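Glycinin (Glycine max, PDB 1OD5) serves as a seed storage globulin of soybean, a hexamer that probably supplies sulfur-containing amino acids in the seed. Local coordinates at residues 118-123 against 331-336; 11-16 against 36-41; 56-61 against 235-240; 62-67 against 144-149. One frame throughout, in Å; residues are numbered along the deposited sequence.

Interaction 1. Residues 118-123 against 331-336; sequences EGDVLV and HENIAR
Gly119 O is gripped by two backbone N-H groups of residues 331-336. Ile334 N lies 3.0 Å from Gly119 O with an almost straight 175° at the hydrogen, while Ala335 N, 3.3 Å from Gly119 O, gives a weak second bond. Beyond them the strands run antiparallel, their directions 162° apart. Val121 N donates to Glu332 O at 2.9 Å and Glu332 N returns to Val121 O at 3.2 Å, making a hydrogen-bonded pair flanked by two non-hydrogen-bonded ones, Asp120 with Asn333 and Leu122 with His331.

Methyl CG2 of Val121 meets Ile334 CG2 at 3.5 Å. On the other face the Asp120 carboxylate and the His331 ring lie side by side, OD2 of Asp120 being 3.8 Å from His331 CD2. With CG beside the backbone N (chi1 -66°), the carboxylate reaches across the pairing, where Asp120 OD1 comes 3.4 Å from Asn333 CB; OD2 accepts the N-H of Asn117. Glycine suits position 119: a CB would jam against the preceding carbonyl, and Ala335 CB is already 3.4 Å from Gly119 CA.

In the next shell, Val121 and Ile334 rest on Leu353. The chemistry is divided accordingly: directional backbone bonds set the register; the methyls of Val121 and Ile334 meet on one side, where the buried Glu332 is balanced by Arg339 and by Lys329 of a neighbouring subunit; and the N-H of Asn117 meets one oxygen, OD2, of the buried Asp120 carboxylate.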
loop_
_atom_site.group_PDB
_atom_site.type_symbol
_atom_site.label_atom_id
_atom_site.label_comp_id
_atom_site.label_asym_id
_atom_site.label_seq_id
_atom_site.Cartn_x
_atom_site.Cartn_y
_atom_site.Cartn_z
ATOM N N GLU A 118 26.205 -13.455 -19.399
ATOM C CA GLU A 118 25.928 -14.628 -18.610
ATOM C C GLU A 118 25.802 -14.360 -17.136
ATOM O O GLU A 118 26.485 -13.529 -16.538
ATOM C CB GLU A 118 27.002 -15.685 -18.863
ATOM C CG GLU A 118 28.384 -15.226 -19.222
ATOM C CD GLU A 118 29.186 -16.395 -19.768
ATOM O OE1 GLU A 118 29.593 -17.218 -18.938
ATOM O OE2 GLU A 118 29.378 -16.492 -20.997
ATOM N N GLY A 119 24.825 -15.054 -16.570
ATOM C CA GLY A 119 24.542 -14.915 -15.168
ATOM C C GLY A 119 23.400 -13.957 -14.954
ATOM O O GLY A 119 22.807 -13.990 -13.897
ATOM N N ASP A 120 23.062 -13.096 -15.900
ATOM C CA ASP A 120 21.954 -12.174 -15.741
ATOM C C ASP A 120 20.577 -12.768 -15.955
ATOM O O ASP A 120 20.367 -13.633 -16.791
ATOM C CB ASP A 120 22.065 -11.033 -16.713
ATOM C CG ASP A 120 23.260 -10.104 -16.500
ATOM O OD1 ASP A 120 23.982 -10.232 -15.508
ATOM O OD2 ASP A 120 23.454 -9.240 -17.356
ATOM N N VAL A 121 19.621 -12.257 -15.214
ATOM C CA VAL A 121 18.237 -12.657 -15.298
ATOM C C VAL A 121 17.515 -11.480 -15.922
ATOM O O VAL A 121 17.854 -10.345 -15.613
ATOM C CB VAL A 121 17.667 -12.903 -13.932
ATOM C CG1 VAL A 121 16.169 -13.123 -14.016
ATOM C CG2 VAL A 121 18.283 -14.153 -13.370
ATOM N N LEU A 122 16.533 -11.655 -16.804
ATOM C CA LEU A 122 15.838 -10.553 -17.400
ATOM C C LEU A 122 14.373 -10.828 -17.280
ATOM O O LEU A 122 13.946 -11.962 -17.324
ATOM C CB LEU A 122 16.160 -10.384 -18.860
ATOM C CG LEU A 122 17.541 -9.875 -19.194
ATOM C CD1 LEU A 122 18.412 -11.009 -19.663
ATOM C CD2 LEU A 122 17.446 -8.860 -20.315
ATOM N N VAL A 123 13.569 -9.798 -17.099
ATOM C CA VAL A 123 12.135 -9.963 -16.965
ATOM C C VAL A 123 11.546 -9.163 -18.104
ATOM O O VAL A 123 11.961 -8.038 -18.366
ATOM C CB VAL A 123 11.679 -9.422 -15.575
ATOM C CG1 VAL A 123 10.211 -9.683 -15.293
ATOM C CG2 VAL A 123 12.482 -10.170 -14.502
ATOM N N HIS A 331 16.628 -6.090 -15.324
ATOM C CA HIS A 331 17.632 -7.138 -15.326
ATOM C C HIS A 331 18.447 -7.075 -14.046
ATOM O O HIS A 331 18.434 -6.073 -13.338
ATOM C CB HIS A 331 18.500 -6.984 -16.579
ATOM C CG HIS A 331 19.705 -6.067 -16.518
ATOM N ND1 HIS A 331 19.748 -4.751 -16.658
ATOM C CD2 HIS A 331 20.989 -6.520 -16.324
ATOM C CE1 HIS A 331 21.004 -4.387 -16.559
ATOM N NE2 HIS A 331 21.739 -5.458 -16.358
ATOM N N GLU A 332 19.124 -8.158 -13.692
ATOM C CA GLU A 332 19.932 -8.238 -12.488
ATOM C C GLU A 332 20.767 -9.517 -12.544
ATOM O O GLU A 332 20.275 -10.580 -12.924
ATOM C CB GLU A 332 19.004 -8.238 -11.264
ATOM C CG GLU A 332 19.600 -8.369 -9.872
ATOM C CD GLU A 332 20.511 -7.249 -9.388
ATOM O OE1 GLU A 332 21.463 -7.531 -8.659
ATOM O OE2 GLU A 332 20.278 -6.096 -9.729
ATOM N N ASN A 333 22.047 -9.444 -12.179
ATOM C CA ASN A 333 22.917 -10.595 -12.177
ATOM C C ASN A 333 22.632 -11.456 -10.967
ATOM O O ASN A 333 22.519 -10.981 -9.851
ATOM C CB ASN A 333 24.353 -10.133 -12.172
ATOM C CG ASN A 333 25.250 -11.334 -12.236
ATOM O OD1 ASN A 333 25.552 -11.841 -13.312
ATOM N ND2 ASN A 333 25.637 -11.830 -11.066
ATOM N N ILE A 334 22.516 -12.761 -11.178
ATOM C CA ILE A 334 22.229 -13.675 -10.095
ATOM C C ILE A 334 23.340 -14.682 -9.928
ATOM O O ILE A 334 23.551 -15.173 -8.828
ATOM C CB ILE A 334 20.872 -14.398 -10.380
ATOM C CG1 ILE A 334 20.429 -15.189 -9.170
ATOM C CG2 ILE A 334 21.033 -15.365 -11.572
ATOM C CD1 ILE A 334 19.006 -15.740 -9.309
ATOM N N ALA A 335 24.074 -14.996 -10.993
ATOM C CA ALA A 335 25.106 -16.008 -10.874
ATOM C C ALA A 335 26.444 -15.727 -10.218
ATOM O O ALA A 335 26.958 -16.641 -9.577
ATOM C CB ALA A 335 25.362 -16.568 -12.261
ATOM N N ARG A 336 26.978 -14.498 -10.293
ATOM C CA ARG A 336 28.279 -14.153 -9.715
ATOM C C ARG A 336 28.482 -14.565 -8.279
ATOM O O ARG A 336 27.553 -14.432 -7.496
ATOM C CB ARG A 336 28.524 -12.656 -9.812
ATOM C CG ARG A 336 28.712 -12.190 -11.264
ATOM C CD ARG A 336 29.378 -10.813 -11.344
ATOM N NE ARG A 336 28.723 -9.832 -12.217
ATOM C CZ ARG A 336 28.862 -9.787 -13.562
ATOM N NH1 ARG A 336 29.624 -10.668 -14.249
ATOM N NH2 ARG A 336 28.238 -8.789 -14.214
#

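Interaction 2. Residues 11-16 against 36-41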
loop_
_atom_site.group_PDB
_atom_site.type_symbol
_atom_site.label_atom_id
_atom_site.label_comp_id
_atom_site.label_asym_id
_atom_site.label_seq_id
_atom_site.Cartn_x
_atom_site.Cartn_y
_atom_site.Cartn_z
ATOM N N ASN A 11 2.197 -38.873 -8.896
ATOM C CA ASN A 11 2.982 -39.881 -8.168
ATOM C C ASN A 11 4.353 -40.190 -8.717
ATOM O O ASN A 11 5.112 -41.004 -8.187
ATOM C CB ASN A 11 2.188 -41.186 -8.051
ATOM C CG ASN A 11 1.304 -41.432 -9.274
ATOM O OD1 ASN A 11 0.121 -41.738 -9.111
ATOM N ND2 ASN A 11 1.793 -41.271 -10.514
ATOM N N ASN A 12 4.665 -39.465 -9.784
ATOM C CA ASN A 12 5.949 -39.590 -10.415
ATOM C C ASN A 12 6.311 -38.236 -11.045
ATOM O O ASN A 12 5.457 -37.471 -11.507
ATOM C CB ASN A 12 5.894 -40.680 -11.462
ATOM C CG ASN A 12 7.287 -40.921 -11.976
ATOM O OD1 ASN A 12 8.163 -41.322 -11.207
ATOM N ND2 ASN A 12 7.552 -40.630 -13.253
ATOM N N LEU A 13 7.606 -37.927 -11.061
ATOM C CA LEU A 13 8.081 -36.678 -11.624
ATOM C C LEU A 13 9.198 -37.029 -12.576
ATOM O O LEU A 13 10.011 -37.889 -12.259
ATOM C CB LEU A 13 8.575 -35.836 -10.468
ATOM C CG LEU A 13 8.139 -34.438 -10.078
ATOM C CD1 LEU A 13 6.634 -34.273 -10.042
ATOM C CD2 LEU A 13 8.746 -34.188 -8.695
ATOM N N ASN A 14 9.301 -36.388 -13.727
ATOM C CA ASN A 14 10.371 -36.702 -14.663
ATOM C C ASN A 14 11.323 -35.555 -14.952
ATOM O O ASN A 14 10.922 -34.395 -14.922
ATOM C CB ASN A 14 9.832 -37.123 -16.035
ATOM C CG ASN A 14 9.191 -38.500 -16.109
ATOM O OD1 ASN A 14 7.975 -38.622 -16.002
ATOM N ND2 ASN A 14 9.970 -39.566 -16.283
ATOM N N ALA A 15 12.580 -35.860 -15.321
ATOM C CA ALA A 15 13.544 -34.834 -15.666
ATOM C C ALA A 15 13.278 -34.643 -17.144
ATOM O O ALA A 15 13.444 -35.563 -17.944
ATOM C CB ALA A 15 14.959 -35.337 -15.464
ATOM N N LEU A 16 12.838 -33.453 -17.526
ATOM C CA LEU A 16 12.503 -33.121 -18.894
ATOM C C LEU A 16 13.497 -32.420 -19.802
ATOM O O LEU A 16 14.248 -31.522 -19.409
ATOM C CB LEU A 16 11.218 -32.291 -18.872
ATOM C CG LEU A 16 10.055 -32.845 -18.057
ATOM C CD1 LEU A 16 8.931 -31.825 -18.017
ATOM C CD2 LEU A 16 9.584 -34.157 -18.680
ATOM N N HIS A 36 3.103 -31.545 -20.593
ATOM C CA HIS A 36 3.678 -32.490 -19.652
ATOM C C HIS A 36 2.962 -32.275 -18.327
ATOM O O HIS A 36 2.705 -31.128 -17.972
ATOM C CB HIS A 36 5.160 -32.254 -19.412
ATOM C CG HIS A 36 6.089 -32.739 -20.501
ATOM N ND1 HIS A 36 6.785 -33.870 -20.573
ATOM C CD2 HIS A 36 6.423 -32.023 -21.620
ATOM C CE1 HIS A 36 7.514 -33.858 -21.666
ATOM N NE2 HIS A 36 7.285 -32.735 -22.291
ATOM N N PRO A 37 2.557 -33.300 -17.573
ATOM C CA PRO A 37 1.848 -33.186 -16.312
ATOM C C PRO A 37 2.541 -32.292 -15.266
ATOM O O PRO A 37 1.877 -31.560 -14.543
ATOM C CB PRO A 37 1.716 -34.623 -15.856
ATOM C CG PRO A 37 1.757 -35.414 -17.117
ATOM C CD PRO A 37 2.868 -34.709 -17.819
ATOM N N GLU A 38 3.869 -32.384 -15.185
ATOM C CA GLU A 38 4.686 -31.619 -14.261
ATOM C C GLU A 38 4.557 -30.147 -14.579
ATOM O O GLU A 38 4.282 -29.388 -13.674
ATOM C CB GLU A 38 6.146 -31.958 -14.370
ATOM C CG GLU A 38 6.431 -33.420 -14.152
ATOM C CD GLU A 38 6.427 -34.295 -15.409
ATOM O OE1 GLU A 38 6.993 -35.380 -15.371
ATOM O OE2 GLU A 38 5.886 -33.913 -16.436
ATOM N N LEU A 39 4.705 -29.758 -15.849
ATOM C CA LEU A 39 4.606 -28.404 -16.315
ATOM C C LEU A 39 3.219 -27.866 -16.109
ATOM O O LEU A 39 3.051 -26.676 -15.823
ATOM C CB LEU A 39 4.988 -28.363 -17.786
ATOM C CG LEU A 39 6.403 -27.891 -18.106
ATOM C CD1 LEU A 39 7.353 -28.632 -17.247
ATOM C CD2 LEU A 39 6.787 -28.140 -19.536
ATOM N N GLN A 40 2.200 -28.730 -16.212
ATOM C CA GLN A 40 0.826 -28.302 -16.009
ATOM C C GLN A 40 0.467 -28.053 -14.562
ATOM O O GLN A 40 -0.445 -27.303 -14.229
ATOM C CB GLN A 40 -0.130 -29.325 -16.550
ATOM C CG GLN A 40 -0.199 -29.261 -18.060
ATOM C CD GLN A 40 -1.330 -30.164 -18.501
ATOM O OE1 GLN A 40 -2.483 -29.729 -18.487
ATOM N NE2 GLN A 40 -1.067 -31.429 -18.854
ATOM N N CYS A 41 1.176 -28.714 -13.673
ATOM C CA CYS A 41 0.972 -28.553 -12.246
ATOM C C CYS A 41 1.476 -27.167 -11.840
ATOM O O CYS A 41 0.770 -26.439 -11.158
ATOM C CB CYS A 41 1.740 -29.654 -11.590
ATOM S SG CYS A 41 1.935 -29.537 -9.817
#
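Leu16 lays its two methyl groups against His36 at the start of helix 37-42, and this is the tight part of the contact. Its CD1 stands over one face of the imidazole, 4.1 Å from the His36 ring centroid and 23° off the normal, a CH-pi contact displaced toward the rim; its CD2 approaches from the same side, 3.4 Å from His36 ND1. The same Leu16 CD1 passes Leu39 CD1 at 3.6 Å, the two side chains running in opposite senses. The imidazole is fixed from farther off, since His36 NE2 is hydrogen-bonded to Asp19.

The looser side is at Asn14, which is exposed and covers little; one hydrogen bond crosses there, to the buried Glu38. Asn14 N donates to Glu38 OE1 at 3.0 Å, a bent bond of 138° that reaches the anti side of the carboxylate from somewhat outside its plane. A bend at chi2 (91°) turns the Glu38 carboxylate to that amide; nearer the backbone, Glu38 CG lies 4.2 Å from Leu13 CD1. Asn14 OD1, 3.4 Å from Glu38 OE1, is a second acceptor and adds no bond. With an alanine here in place of Glu38, Asn14 N would probably lose its acceptor and a gap would open beside Leu13.

His36 holds the N-cap position, and its O accepts Gln40 N in the first turn. The whole is an extended N-terminal arm, hydrogen-bonded to Val410 and Leu420 of the second cupin domain, laid on a short helix that the disulfide between Cys41 and Cys8 ties back to the same arm.

Interaction 3. Residues 56-61 against 235-240; sequences LHLPSY and QIVTVE. With CO3 (carbonate ion), chain C.
Leu56 and Val237 form the hydrogen-bonded pair of an antiparallel strand pairing, in which the short strand 236-238 joins strand 55-61 of the N-terminal cupin barrel. Leu56 N gives to Val237 O at 2.9 Å, 174° at the hydrogen, and Val237 N returns to Leu56 O at 3.1 Å. A third bond, Leu58 N to Gln235 O at 3.0 Å, continues the register past the non-hydrogen-bonded pair His57 with Ile236. The short segment axes stand 129° apart, a marked departure from antiparallel, consistent with a pairing of only a few residues.

On the Leu56 face, Val237 CG2 lies alongside Leu56 CD1 at 3.8 Å and also faces Leu58 CD2. Val239 CG2 adds a contact with Leu56 CB at 3.7 Å.

The other face carries His57, which belongs to the pocket of the cupin barrel that holds a carbonate ion here, together with Arg49, Tyr130 and Thr132. The His57 side chain is fully extended, CG opposite the backbone N (chi1 178°), and presents its ring edge to the ion: ND1 of His57 donates to carbonate O3 at 2.7 Å with the oxygen near the ring plane. The other ring nitrogen, NE2, is bonded to Tyr163 OH, so both nitrogens are engaged and the ring rotation is fixed. Ile236 CG1 comes against this imidazole from the paired strand, 4.2 Å from His57 CG. The carbonate probably came from the crystallisation liquor; hydroxyls of Thr132 and Tyr130 bind it too. Farther along strand 55-61, the Tyr61 ring stacks on Trp383 of a neighbouring subunit.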
loop_
_atom_site.group_PDB
_atom_site.type_symbol
_atom_site.label_atom_id
_atom_site.label_comp_id
_atom_site.label_asym_id
_atom_site.label_seq_id
_atom_site.Cartn_x
_atom_site.Cartn_y
_atom_site.Cartn_z
ATOM N N LEU A 56 19.708 -11.247 -34.293
ATOM C CA LEU A 56 18.656 -10.314 -33.909
ATOM C C LEU A 56 17.310 -11.028 -33.665
ATOM O O LEU A 56 16.691 -11.412 -34.655
ATOM C CB LEU A 56 18.431 -9.286 -35.036
ATOM C CG LEU A 56 17.757 -7.900 -34.877
ATOM C CD1 LEU A 56 17.029 -7.605 -36.176
ATOM C CD2 LEU A 56 16.716 -7.839 -33.775
ATOM N N HIS A 57 16.764 -11.226 -32.446
ATOM C CA HIS A 57 15.467 -11.868 -32.292
ATOM C C HIS A 57 14.502 -10.702 -32.528
ATOM O O HIS A 57 14.496 -9.702 -31.814
ATOM C CB HIS A 57 15.376 -12.462 -30.887
ATOM C CG HIS A 57 14.063 -13.153 -30.500
ATOM N ND1 HIS A 57 13.808 -13.749 -29.339
ATOM C CD2 HIS A 57 12.937 -13.276 -31.264
ATOM C CE1 HIS A 57 12.599 -14.211 -29.355
ATOM N NE2 HIS A 57 12.088 -13.916 -30.519
ATOM N N LEU A 58 13.693 -10.803 -33.581
ATOM C CA LEU A 58 12.749 -9.769 -33.995
ATOM C C LEU A 58 11.711 -9.340 -32.985
ATOM O O LEU A 58 11.345 -10.152 -32.149
ATOM C CB LEU A 58 12.012 -10.210 -35.287
ATOM C CG LEU A 58 12.835 -10.528 -36.544
ATOM C CD1 LEU A 58 11.879 -10.775 -37.672
ATOM C CD2 LEU A 58 13.704 -9.373 -37.001
ATOM N N PRO A 59 11.219 -8.095 -32.982
ATOM C CA PRO A 59 10.387 -7.557 -31.905
ATOM C C PRO A 59 9.144 -8.401 -31.659
ATOM O O PRO A 59 8.477 -8.729 -32.626
ATOM C CB PRO A 59 10.047 -6.158 -32.346
ATOM C CG PRO A 59 11.177 -5.805 -33.287
ATOM C CD PRO A 59 11.449 -7.096 -34.019
ATOM N N SER A 60 8.820 -8.765 -30.418
ATOM C CA SER A 60 7.635 -9.562 -30.074
ATOM C C SER A 60 7.147 -9.337 -28.645
ATOM O O SER A 60 7.909 -8.888 -27.779
ATOM C CB SER A 60 7.907 -11.057 -30.179
ATOM O OG SER A 60 8.881 -11.507 -29.246
ATOM N N TYR A 61 5.872 -9.649 -28.385
ATOM C CA TYR A 61 5.303 -9.533 -27.049
ATOM C C TYR A 61 4.410 -10.738 -26.752
ATOM O O TYR A 61 3.998 -11.461 -27.663
ATOM C CB TYR A 61 4.491 -8.267 -26.911
ATOM C CG TYR A 61 3.370 -8.024 -27.885
ATOM C CD1 TYR A 61 3.601 -7.417 -29.116
ATOM C CD2 TYR A 61 2.091 -8.377 -27.502
ATOM C CE1 TYR A 61 2.525 -7.151 -29.971
ATOM C CE2 TYR A 61 1.019 -8.112 -28.347
ATOM C CZ TYR A 61 1.245 -7.504 -29.562
ATOM O OH TYR A 61 0.172 -7.240 -30.346
ATOM N N GLN A 235 11.778 -15.871 -37.146
ATOM C CA GLN A 235 11.917 -14.947 -36.017
ATOM C C GLN A 235 13.301 -14.498 -35.534
ATOM O O GLN A 235 13.374 -13.540 -34.768
ATOM C CB GLN A 235 11.178 -15.533 -34.833
ATOM C CG GLN A 235 11.640 -16.941 -34.436
ATOM C CD GLN A 235 10.578 -17.973 -34.792
ATOM O OE1 GLN A 235 9.949 -18.559 -33.918
ATOM N NE2 GLN A 235 10.290 -18.232 -36.057
ATOM N N ILE A 236 14.408 -15.177 -35.852
ATOM C CA ILE A 236 15.735 -14.735 -35.421
ATOM C C ILE A 236 16.556 -14.647 -36.709
ATOM O O ILE A 236 16.781 -15.645 -37.412
ATOM C CB ILE A 236 16.408 -15.725 -34.470
ATOM C CG1 ILE A 236 15.531 -15.947 -33.270
ATOM C CG2 ILE A 236 17.775 -15.191 -34.057
ATOM C CD1 ILE A 236 16.115 -17.043 -32.369
ATOM N N VAL A 237 16.948 -13.423 -37.055
ATOM C CA VAL A 237 17.724 -13.183 -38.261
ATOM C C VAL A 237 19.194 -12.815 -38.015
ATOM O O VAL A 237 19.608 -12.474 -36.907
ATOM C CB VAL A 237 17.028 -12.061 -39.076
ATOM C CG1 VAL A 237 15.546 -12.395 -39.186
ATOM C CG2 VAL A 237 17.222 -10.692 -38.418
ATOM N N THR A 238 20.050 -12.950 -39.011
ATOM C CA THR A 238 21.438 -12.566 -38.887
ATOM C C THR A 238 21.521 -11.166 -39.475
ATOM O O THR A 238 20.838 -10.814 -40.452
ATOM C CB THR A 238 22.314 -13.504 -39.661
ATOM O OG1 THR A 238 22.173 -14.744 -38.994
ATOM C CG2 THR A 238 23.792 -13.131 -39.661
ATOM N N VAL A 239 22.360 -10.361 -38.806
ATOM C CA VAL A 239 22.567 -8.991 -39.213
ATOM C C VAL A 239 23.985 -9.007 -39.742
ATOM O O VAL A 239 24.961 -9.137 -38.997
ATOM C CB VAL A 239 22.438 -8.027 -38.018
ATOM C CG1 VAL A 239 22.566 -6.613 -38.542
ATOM C CG2 VAL A 239 21.083 -8.151 -37.336
ATOM N N GLU A 240 24.055 -8.936 -41.077
ATOM C CA GLU A 240 25.335 -8.936 -41.768
ATOM C C GLU A 240 25.891 -7.523 -41.670
ATOM O O GLU A 240 25.243 -6.516 -41.971
ATOM C CB GLU A 240 25.157 -9.341 -43.248
ATOM C CG GLU A 240 26.515 -9.684 -43.918
ATOM C CD GLU A 240 26.544 -10.099 -45.407
ATOM O OE1 GLU A 240 27.643 -10.053 -45.971
ATOM O OE2 GLU A 240 25.512 -10.471 -45.999
HETATM C C CO3 C . 15.279 -13.548 -26.420
HETATM O O1 CO3 C . 16.241 -14.023 -25.820
HETATM O O2 CO3 C . 14.152 -13.758 -26.004
HETATM O O3 CO3 C . 15.436 -12.860 -27.418
#

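Interaction 4. Residues 62-67 against 144-149; sequences SPYPQM and SLLDTS
Met67 and Leu145 share two backbone hydrogen bonds, the core of the polar part of this contact. Leu145 N reaches Met67 O at 2.9 Å and 175°, and Met67 N returns to Leu145 O at 3.2 Å. One step on, past the non-hydrogen-bonded pair Gln66 with Leu146, Asp147 N donates to Pro65 O at 3.2 Å. There the chain of 144-149 folds into an inverse gamma turn centred on Asp147, with a weak bond from Thr148 N to Leu146 O, and Asp147 OD2 is hydrogen-bonded to Asn150 ND2.

The aromatic part centres on Tyr64. Thr148 CG2 sits over one face of its ring, 3.9 Å from the Tyr64 centroid and 17° off the normal, a CH-pi contact, while Ser62 CB covers the opposite face. The chi1 of Tyr64, 41°, puts the ring between the backbone N and the carbonyl carbon, from where it reaches across to the turn. Its CE2 meets Leu146 CB at 3.6 Å, and Tyr64 CB comes 3.3 Å from Asp147 O. Were an alanine to replace Tyr64, Thr148 CG2 is likely to lose the ring face it rests on, and Leu146 CB its aromatic neighbour.

Apolar cover comes from outside as well: Met67 packs on Val121 and Val123 of the next strand. Beyond the strand pairing, then, the hold on the turn is largely apolar: a tyrosine ring, covered by Ser62 and Thr148, probably steadies it by contact, while the ring's hydroxyl makes no more than a weak bond to Arg160 N.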
loop_
_atom_site.group_PDB
_atom_site.type_symbol
_atom_site.label_atom_id
_atom_site.label_comp_id
_atom_site.label_asym_id
_atom_site.label_seq_id
_atom_site.Cartn_x
_atom_site.Cartn_y
_atom_site.Cartn_z
ATOM N N SER A 62 4.146 -10.997 -25.482
ATOM C CA SER A 62 3.313 -12.126 -25.077
ATOM C C SER A 62 2.434 -11.670 -23.936
ATOM O O SER A 62 2.864 -10.767 -23.229
ATOM C CB SER A 62 4.133 -13.297 -24.555
ATOM O OG SER A 62 5.024 -13.795 -25.531
ATOM N N PRO A 63 1.256 -12.233 -23.639
ATOM C CA PRO A 63 0.369 -11.714 -22.589
ATOM C C PRO A 63 0.674 -12.099 -21.147
ATOM O O PRO A 63 -0.122 -11.891 -20.234
ATOM C CB PRO A 63 -0.979 -12.163 -23.092
ATOM C CG PRO A 63 -0.695 -13.510 -23.735
ATOM C CD PRO A 63 0.597 -13.229 -24.489
ATOM N N TYR A 64 1.863 -12.643 -20.917
ATOM C CA TYR A 64 2.288 -13.078 -19.589
ATOM C C TYR A 64 3.731 -12.661 -19.396
ATOM O O TYR A 64 4.412 -12.373 -20.382
ATOM C CB TYR A 64 2.175 -14.621 -19.451
ATOM C CG TYR A 64 2.623 -15.412 -20.683
ATOM C CD1 TYR A 64 1.659 -15.872 -21.596
ATOM C CD2 TYR A 64 3.978 -15.610 -20.937
ATOM C CE1 TYR A 64 2.044 -16.513 -22.763
ATOM C CE2 TYR A 64 4.372 -16.247 -22.103
ATOM C CZ TYR A 64 3.399 -16.677 -22.999
ATOM O OH TYR A 64 3.818 -17.212 -24.184
ATOM N N PRO A 65 4.284 -12.618 -18.189
ATOM C CA PRO A 65 5.686 -12.295 -17.958
ATOM C C PRO A 65 6.601 -13.458 -18.147
ATOM O O PRO A 65 6.178 -14.586 -17.902
ATOM C CB PRO A 65 5.751 -11.798 -16.542
ATOM C CG PRO A 65 4.678 -12.631 -15.890
ATOM C CD PRO A 65 3.562 -12.725 -16.933
ATOM N N GLN A 66 7.823 -13.204 -18.602
ATOM C CA GLN A 66 8.764 -14.289 -18.717
ATOM C C GLN A 66 10.052 -13.871 -18.048
ATOM O O GLN A 66 10.455 -12.717 -18.098
ATOM C CB GLN A 66 9.012 -14.696 -20.197
ATOM C CG GLN A 66 9.160 -13.667 -21.246
ATOM C CD GLN A 66 9.110 -14.171 -22.683
ATOM O OE1 GLN A 66 8.417 -13.578 -23.509
ATOM N NE2 GLN A 66 9.885 -15.186 -23.057
ATOM N N MET A 67 10.627 -14.801 -17.298
ATOM C CA MET A 67 11.878 -14.588 -16.596
ATOM C C MET A 67 12.880 -15.394 -17.379
ATOM O O MET A 67 12.719 -16.588 -17.585
ATOM C CB MET A 67 11.815 -15.095 -15.176
ATOM C CG MET A 67 13.121 -14.888 -14.445
ATOM S SD MET A 67 12.876 -15.196 -12.709
ATOM C CE MET A 67 12.170 -13.626 -12.418
ATOM N N SER A 144 14.113 -19.360 -20.951
ATOM C CA SER A 144 13.024 -18.522 -20.531
ATOM C C SER A 144 11.864 -19.255 -19.917
ATOM O O SER A 144 11.387 -20.188 -20.535
ATOM C CB SER A 144 12.610 -17.792 -21.740
ATOM O OG SER A 144 11.494 -16.959 -21.535
ATOM N N LEU A 145 11.375 -18.860 -18.741
ATOM C CA LEU A 145 10.254 -19.459 -18.062
ATOM C C LEU A 145 9.079 -18.637 -18.511
ATOM O O LEU A 145 9.015 -17.470 -18.164
ATOM C CB LEU A 145 10.474 -19.321 -16.589
ATOM C CG LEU A 145 9.627 -19.919 -15.449
ATOM C CD1 LEU A 145 8.270 -19.241 -15.348
ATOM C CD2 LEU A 145 9.539 -21.414 -15.669
ATOM N N LEU A 146 8.138 -19.167 -19.287
ATOM C CA LEU A 146 6.983 -18.429 -19.743
ATOM C C LEU A 146 5.935 -18.724 -18.695
ATOM O O LEU A 146 5.528 -19.864 -18.536
ATOM C CB LEU A 146 6.537 -18.938 -21.108
ATOM C CG LEU A 146 7.535 -19.321 -22.211
ATOM C CD1 LEU A 146 6.772 -19.442 -23.507
ATOM C CD2 LEU A 146 8.571 -18.264 -22.426
ATOM N N ASP A 147 5.472 -17.753 -17.926
ATOM C CA ASP A 147 4.499 -18.026 -16.874
ATOM C C ASP A 147 3.087 -17.810 -17.360
ATOM O O ASP A 147 2.422 -16.833 -17.044
ATOM C CB ASP A 147 4.887 -17.127 -15.720
ATOM C CG ASP A 147 4.122 -17.324 -14.440
ATOM O OD1 ASP A 147 3.650 -18.426 -14.140
ATOM O OD2 ASP A 147 4.008 -16.320 -13.749
ATOM N N THR A 148 2.605 -18.792 -18.128
ATOM C CA THR A 148 1.284 -18.732 -18.719
ATOM C C THR A 148 0.172 -18.758 -17.710
ATOM O O THR A 148 -0.901 -18.244 -18.002
ATOM C CB THR A 148 1.170 -19.881 -19.720
ATOM O OG1 THR A 148 1.483 -21.052 -19.009
ATOM C CG2 THR A 148 2.148 -19.775 -20.879
ATOM N N SER A 149 0.373 -19.295 -16.513
ATOM C CA SER A 149 -0.700 -19.279 -15.545
ATOM C C SER A 149 -0.798 -17.941 -14.769
ATOM O O SER A 149 -1.657 -17.765 -13.898
ATOM C CB SER A 149 -0.507 -20.426 -14.555
ATOM O OG SER A 149 0.644 -20.292 -13.715
#

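In the fold
From the N terminus, interaction 2 closes first, joining the opening arm to the first helix over a short span, and is complete before the others begin. Interaction 3 then opens at 56-61 and interaction 4 directly after it at 62-67; interaction 4 closes at 144-149, well within the span of interaction 3, which ends at 235-240. Interaction 1 opens at 118-123 and closes only at 331-336, so it crosses both. Interactions 1 and 4 lie in neighbouring strands of one sheet and touch where Val121 CG1 meets Met67 CG at 3.5 Å. Interaction 3 extends the other sheet of the N-terminal cupin domain, and interaction 1 leads the chain into the second cupin.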